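Local coordinates for protein DNA alpha-glucosyltransferase (Enterobacteria phage T4, PDB 1XV5) that belongs to the GT-B clan of glycosyltransferases, as a phage DNA alpha-glucosyltransferase built from two domains around parallel beta-sheets, at residues A[119-133]-A[145-157]. Residues are numbered along the deposited sequence; the frame is centred on the assembly and turned at random.
Sequences VLSLRRNLGLEETVR and GDFNKVLMKEWYP
Asp-146 OD1 accepts from Val-119 N at 3.0 Å through its anti lone pair and also bonds the Tyr-301 hydroxyl, while OD2 forms a salt bridge with Lys-300. Further along, Leu-122 CB packs on Leu-151 CD2 at 3.8 Å. At the other end, Arg-133 NH2 donates to Trp-155 O at 2.9 Å, though the bond is bent (136° at the hydrogen). Arg-133 NE and NH2 both bond Glu-129 OE1, side-on, in a salt bridge that fixes the guanidinium; this makes an off-centre cation-pi contact with the Tyr-156 ring, CZ 4.7 Å from its centroid. An arginine suits this place: its extended chain carries a planar guanidinium with several N-H groups to carbonyl, carboxylate and ring. Glu-129, extended with CG anti to its backbone N (chi1 -180°), lays CG over the five-membered ring of Trp-155, 3.7 Å from its centroid. The indole is a knob among Leu-128, Glu-129, Val-132 and Arg-133; Leu-128 CD2 reaches its edge, 3.6 Å from Trp-155 CH2. Branched Val-132 divides its methyls, CG2 to Phe-147 and Trp-155, CG1 to Met-152 SD. Two waters bridge Arg-123 and Glu-154, one held only weakly by Arg-123 NH1. Helices 128-133 and 146-155, crossing at -79°, precede and follow strand 137-140 and pack against the parallel sheet of a Rossmann-like GT-B domain.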
loop_
_atom_site.group_PDB
_atom_site.type_symbol
_atom_site.label_atom_id
_atom_site.label_comp_id
_atom_site.label_asym_id
_atom_site.label_seq_id
_atom_site.Cartn_x
_atom_site.Cartn_y
_atom_site.Cartn_z
ATOM N N VAL A 119 3.263 10.286 -12.045
ATOM C CA VAL A 119 3.507 11.720 -11.942
ATOM C C VAL A 119 2.219 12.424 -11.524
ATOM O O VAL A 119 2.259 13.448 -10.844
ATOM C CB VAL A 119 3.972 12.322 -13.293
ATOM C CG1 VAL A 119 5.372 11.846 -13.622
ATOM C CG2 VAL A 119 3.005 11.926 -14.404
ATOM N N LEU A 120 1.081 11.868 -11.935
ATOM C CA LEU A 120 -0.219 12.442 -11.605
ATOM C C LEU A 120 -0.315 12.606 -10.097
ATOM O O LEU A 120 -0.702 13.662 -9.599
ATOM C CB LEU A 120 -1.348 11.532 -12.108
ATOM C CG LEU A 120 -2.790 12.063 -12.076
ATOM C CD1 LEU A 120 -3.695 11.103 -12.831
ATOM C CD2 LEU A 120 -3.275 12.230 -10.642
ATOM N N SER A 121 0.042 11.555 -9.370
ATOM C CA SER A 121 0.003 11.601 -7.919
ATOM C C SER A 121 1.128 12.484 -7.397
ATOM O O SER A 121 0.906 13.371 -6.576
ATOM C CB SER A 121 0.154 10.192 -7.337
ATOM O OG SER A 121 -0.904 9.348 -7.753
ATOM N N LEU A 122 2.337 12.236 -7.890
ATOM C CA LEU A 122 3.516 12.977 -7.463
ATOM C C LEU A 122 3.403 14.494 -7.550
ATOM O O LEU A 122 3.938 15.204 -6.697
ATOM C CB LEU A 122 4.738 12.508 -8.258
ATOM C CG LEU A 122 5.114 11.037 -8.050
ATOM C CD1 LEU A 122 6.285 10.669 -8.944
ATOM C CD2 LEU A 122 5.464 10.808 -6.588
ATOM N N ARG A 123 2.725 14.998 -8.578
ATOM C CA ARG A 123 2.583 16.444 -8.727
ATOM C C ARG A 123 1.485 17.034 -7.846
ATOM O O ARG A 123 1.354 18.254 -7.745
ATOM C CB ARG A 123 2.338 16.820 -10.193
ATOM C CG ARG A 123 3.545 16.588 -11.087
ATOM C CD ARG A 123 3.505 17.463 -12.333
ATOM N NE ARG A 123 4.714 17.307 -13.138
ATOM C CZ ARG A 123 4.827 16.476 -14.169
ATOM N NH1 ARG A 123 5.971 16.399 -14.836
ATOM N NH2 ARG A 123 3.792 15.737 -14.549
ATOM N N ARG A 124 0.696 16.172 -7.212
ATOM C CA ARG A 124 -0.364 16.635 -6.323
ATOM C C ARG A 124 0.252 16.974 -4.968
ATOM O O ARG A 124 -0.455 17.130 -3.973
ATOM C CB ARG A 124 -1.430 15.554 -6.133
ATOM C CG ARG A 124 -2.271 15.257 -7.359
ATOM C CD ARG A 124 -3.319 14.201 -7.030
ATOM N NE ARG A 124 -4.206 13.909 -8.152
ATOM C CZ ARG A 124 -4.986 14.807 -8.744
ATOM N NH1 ARG A 124 -5.762 14.448 -9.757
ATOM N NH2 ARG A 124 -4.989 16.066 -8.327
ATOM N N ASN A 125 1.576 17.083 -4.945
ATOM C CA ASN A 125 2.313 17.396 -3.726
ATOM C C ASN A 125 2.837 18.824 -3.733
ATOM O O ASN A 125 3.019 19.425 -4.789
ATOM C CB ASN A 125 3.519 16.465 -3.573
ATOM C CG ASN A 125 3.126 15.035 -3.303
ATOM O OD1 ASN A 125 3.502 14.128 -4.044
ATOM N ND2 ASN A 125 2.378 14.820 -2.232
ATOM N N LEU A 126 3.085 19.352 -2.540
ATOM C CA LEU A 126 3.638 20.689 -2.381
ATOM C C LEU A 126 4.847 20.562 -1.466
ATOM O O LEU A 126 4.783 19.886 -0.438
ATOM C CB LEU A 126 2.618 21.641 -1.750
ATOM C CG LEU A 126 1.444 22.119 -2.610
ATOM C CD1 LEU A 126 0.551 23.034 -1.785
ATOM C CD2 LEU A 126 1.965 22.854 -3.833
ATOM N N GLY A 127 5.951 21.196 -1.849
ATOM C CA GLY A 127 7.151 21.143 -1.035
ATOM C C GLY A 127 7.936 19.846 -1.111
ATOM O O GLY A 127 8.790 19.589 -0.264
ATOM N N LEU A 128 7.663 19.022 -2.117
ATOM C CA LEU A 128 8.388 17.762 -2.253
ATOM C C LEU A 128 9.850 18.021 -2.612
ATOM O O LEU A 128 10.749 17.335 -2.125
ATOM C CB LEU A 128 7.746 16.882 -3.329
ATOM C CG LEU A 128 8.392 15.502 -3.503
ATOM C CD1 LEU A 128 8.395 14.764 -2.169
ATOM C CD2 LEU A 128 7.629 14.709 -4.551
ATOM N N GLU A 129 10.085 19.016 -3.463
ATOM C CA GLU A 129 11.444 19.353 -3.870
ATOM C C GLU A 129 12.279 19.769 -2.668
ATOM O O GLU A 129 13.409 19.313 -2.502
ATOM C CB GLU A 129 11.441 20.484 -4.907
ATOM C CG GLU A 129 12.842 20.869 -5.374
ATOM C CD GLU A 129 12.855 21.968 -6.425
ATOM O OE1 GLU A 129 13.957 22.303 -6.909
ATOM O OE2 GLU A 129 11.775 22.495 -6.769
ATOM N N GLU A 130 11.718 20.637 -1.830
ATOM C CA GLU A 130 12.421 21.110 -0.644
ATOM C C GLU A 130 12.675 19.961 0.320
ATOM O O GLU A 130 13.692 19.922 1.010
ATOM C CB GLU A 130 11.611 22.206 0.057
ATOM C CG GLU A 130 11.564 23.520 -0.709
ATOM C CD GLU A 130 10.405 23.610 -1.683
ATOM O OE1 GLU A 130 9.976 22.568 -2.220
ATOM O OE2 GLU A 130 9.930 24.738 -1.922
ATOM N N THR A 131 11.739 19.022 0.357
ATOM C CA THR A 131 11.856 17.864 1.227
ATOM C C THR A 131 13.011 16.992 0.749
ATOM O O THR A 131 13.832 16.526 1.546
ATOM C CB THR A 131 10.554 17.041 1.211
ATOM O OG1 THR A 131 9.459 17.878 1.606
ATOM C CG2 THR A 131 10.656 15.857 2.166
ATOM N N VAL A 132 13.068 16.778 -0.559
ATOM C CA VAL A 132 14.116 15.966 -1.163
ATOM C C VAL A 132 15.500 16.582 -0.959
ATOM O O VAL A 132 16.471 15.870 -0.705
ATOM C CB VAL A 132 13.863 15.779 -2.679
ATOM C CG1 VAL A 132 15.061 15.110 -3.339
ATOM C CG2 VAL A 132 12.610 14.937 -2.891
ATOM N N ARG A 133 15.588 17.904 -1.057
ATOM C CA ARG A 133 16.868 18.583 -0.895
ATOM C C ARG A 133 17.418 18.522 0.530
ATOM O O ARG A 133 18.630 18.585 0.736
ATOM C CB ARG A 133 16.750 20.038 -1.353
ATOM C CG ARG A 133 16.470 20.174 -2.844
ATOM C CD ARG A 133 16.353 21.629 -3.278
ATOM N NE ARG A 133 16.073 21.745 -4.708
ATOM C CZ ARG A 133 16.941 21.449 -5.669
ATOM N NH1 ARG A 133 18.159 21.020 -5.361
ATOM N NH2 ARG A 133 16.590 21.575 -6.942
ATOM N N GLY A 145 10.938 4.467 -11.929
ATOM C CA GLY A 145 9.677 5.156 -11.723
ATOM C C GLY A 145 9.733 6.626 -12.106
ATOM O O GLY A 145 10.800 7.162 -12.399
ATOM N N ASP A 146 8.576 7.279 -12.096
ATOM C CA ASP A 146 8.495 8.691 -12.442
ATOM C C ASP A 146 9.266 9.565 -11.459
ATOM O O ASP A 146 9.870 10.563 -11.853
ATOM C CB ASP A 146 7.027 9.128 -12.506
ATOM C CG ASP A 146 6.300 8.551 -13.712
ATOM O OD1 ASP A 146 5.055 8.620 -13.751
ATOM O OD2 ASP A 146 6.977 8.038 -14.628
ATOM N N PHE A 147 9.254 9.197 -10.182
ATOM C CA PHE A 147 9.975 9.976 -9.178
ATOM C C PHE A 147 11.458 10.049 -9.525
ATOM O O PHE A 147 12.055 11.126 -9.510
ATOM C CB PHE A 147 9.810 9.349 -7.790
ATOM C CG PHE A 147 10.602 10.044 -6.712
ATOM C CD1 PHE A 147 10.200 11.283 -6.219
ATOM C CD2 PHE A 147 11.760 9.468 -6.206
ATOM C CE1 PHE A 147 10.943 11.939 -5.237
ATOM C CE2 PHE A 147 12.513 10.115 -5.224
ATOM C CZ PHE A 147 12.103 11.353 -4.739
ATOM N N ASN A 148 12.044 8.896 -9.840
ATOM C CA ASN A 148 13.464 8.809 -10.186
ATOM C C ASN A 148 13.815 9.395 -11.551
ATOM O O ASN A 148 14.761 10.175 -11.680
ATOM C CB ASN A 148 13.932 7.344 -10.169
ATOM C CG ASN A 148 14.149 6.805 -8.768
ATOM O OD1 ASN A 148 13.266 6.875 -7.916
ATOM N ND2 ASN A 148 15.335 6.244 -8.528
ATOM N N LYS A 149 13.048 9.015 -12.568
ATOM C CA LYS A 149 13.316 9.446 -13.935
ATOM C C LYS A 149 12.756 10.786 -14.389
ATOM O O LYS A 149 13.253 11.368 -15.352
ATOM C CB LYS A 149 12.858 8.355 -14.906
ATOM C CG LYS A 149 13.545 7.010 -14.691
ATOM C CD LYS A 149 15.057 7.130 -14.837
ATOM C CE LYS A 149 15.741 5.784 -14.675
ATOM N NZ LYS A 149 17.211 5.881 -14.887
ATOM N N VAL A 150 11.731 11.288 -13.713
ATOM C CA VAL A 150 11.157 12.560 -14.120
ATOM C C VAL A 150 11.418 13.692 -13.133
ATOM O O VAL A 150 12.092 14.666 -13.469
ATOM C CB VAL A 150 9.632 12.430 -14.358
ATOM C CG1 VAL A 150 9.062 13.757 -14.830
ATOM C CG2 VAL A 150 9.363 11.349 -15.398
ATOM N N LEU A 151 10.897 13.567 -11.917
ATOM C CA LEU A 151 11.075 14.612 -10.916
ATOM C C LEU A 151 12.521 14.848 -10.492
ATOM O O LEU A 151 12.977 15.990 -10.451
ATOM C CB LEU A 151 10.212 14.323 -9.682
ATOM C CG LEU A 151 8.707 14.562 -9.840
ATOM C CD1 LEU A 151 8.129 13.586 -10.852
ATOM C CD2 LEU A 151 8.017 14.393 -8.495
ATOM N N MET A 152 13.243 13.777 -10.177
ATOM C CA MET A 152 14.633 13.908 -9.755
ATOM C C MET A 152 15.499 14.593 -10.805
ATOM O O MET A 152 16.335 15.438 -10.476
ATOM C CB MET A 152 15.223 12.535 -9.424
ATOM C CG MET A 152 14.788 11.976 -8.076
ATOM S SD MET A 152 15.255 13.047 -6.695
ATOM C CE MET A 152 17.036 12.833 -6.685
ATOM N N LYS A 153 15.305 14.230 -12.067
ATOM C CA LYS A 153 16.086 14.829 -13.139
ATOM C C LYS A 153 15.625 16.254 -13.401
ATOM O O LYS A 153 16.349 17.051 -13.995
ATOM C CB LYS A 153 15.978 13.984 -14.410
ATOM C CG LYS A 153 16.599 12.602 -14.251
ATOM C CD LYS A 153 16.718 11.861 -15.571
ATOM C CE LYS A 153 17.443 10.536 -15.375
ATOM N NZ LYS A 153 17.665 9.811 -16.655
ATOM N N GLU A 154 14.420 16.571 -12.939
ATOM C CA GLU A 154 13.866 17.906 -13.114
ATOM C C GLU A 154 14.415 18.840 -12.040
ATOM O O GLU A 154 14.646 20.023 -12.294
ATOM C CB GLU A 154 12.341 17.860 -13.031
ATOM C CG GLU A 154 11.667 19.199 -13.265
ATOM C CD GLU A 154 10.154 19.092 -13.276
ATOM O OE1 GLU A 154 9.622 18.291 -14.073
ATOM O OE2 GLU A 154 9.499 19.810 -12.490
ATOM N N TRP A 155 14.625 18.304 -10.843
ATOM C CA TRP A 155 15.153 19.102 -9.743
ATOM C C TRP A 155 16.674 19.180 -9.822
ATOM O O TRP A 155 17.283 20.129 -9.331
ATOM C CB TRP A 155 14.741 18.502 -8.394
ATOM C CG TRP A 155 13.255 18.435 -8.176
ATOM C CD1 TRP A 155 12.334 19.400 -8.479
ATOM C CD2 TRP A 155 12.527 17.365 -7.563
ATOM N NE1 TRP A 155 11.078 18.994 -8.091
ATOM C CE2 TRP A 155 11.167 17.749 -7.526
ATOM C CE3 TRP A 155 12.891 16.116 -7.039
ATOM C CZ2 TRP A 155 10.170 16.930 -6.986
ATOM C CZ3 TRP A 155 11.898 15.302 -6.502
ATOM C CH2 TRP A 155 10.554 15.714 -6.481
ATOM N N TYR A 156 17.274 18.172 -10.445
ATOM C CA TYR A 156 18.722 18.097 -10.609
ATOM C C TYR A 156 19.015 17.870 -12.090
ATOM O O TYR A 156 19.425 16.782 -12.497
ATOM C CB TYR A 156 19.277 16.941 -9.776
ATOM C CG TYR A 156 19.008 17.088 -8.296
ATOM C CD1 TYR A 156 19.852 17.846 -7.484
ATOM C CD2 TYR A 156 17.888 16.497 -7.711
ATOM C CE1 TYR A 156 19.587 18.013 -6.127
ATOM C CE2 TYR A 156 17.612 16.658 -6.356
ATOM C CZ TYR A 156 18.466 17.416 -5.569
ATOM O OH TYR A 156 18.199 17.571 -4.229
ATOM N N PRO A 157 18.809 18.908 -12.915
ATOM C CA PRO A 157 19.033 18.856 -14.362
ATOM C C PRO A 157 20.435 18.430 -14.783
ATOM O O PRO A 157 21.431 18.862 -14.205
ATOM C CB PRO A 157 18.700 20.277 -14.811
ATOM C CG PRO A 157 19.092 21.097 -13.625
ATOM C CD PRO A 157 18.526 20.289 -12.485
HETATM O O HOH W 1 7.402 19.065 -15.284
HETATM O O HOH W 2 6.662 18.474 -11.682
#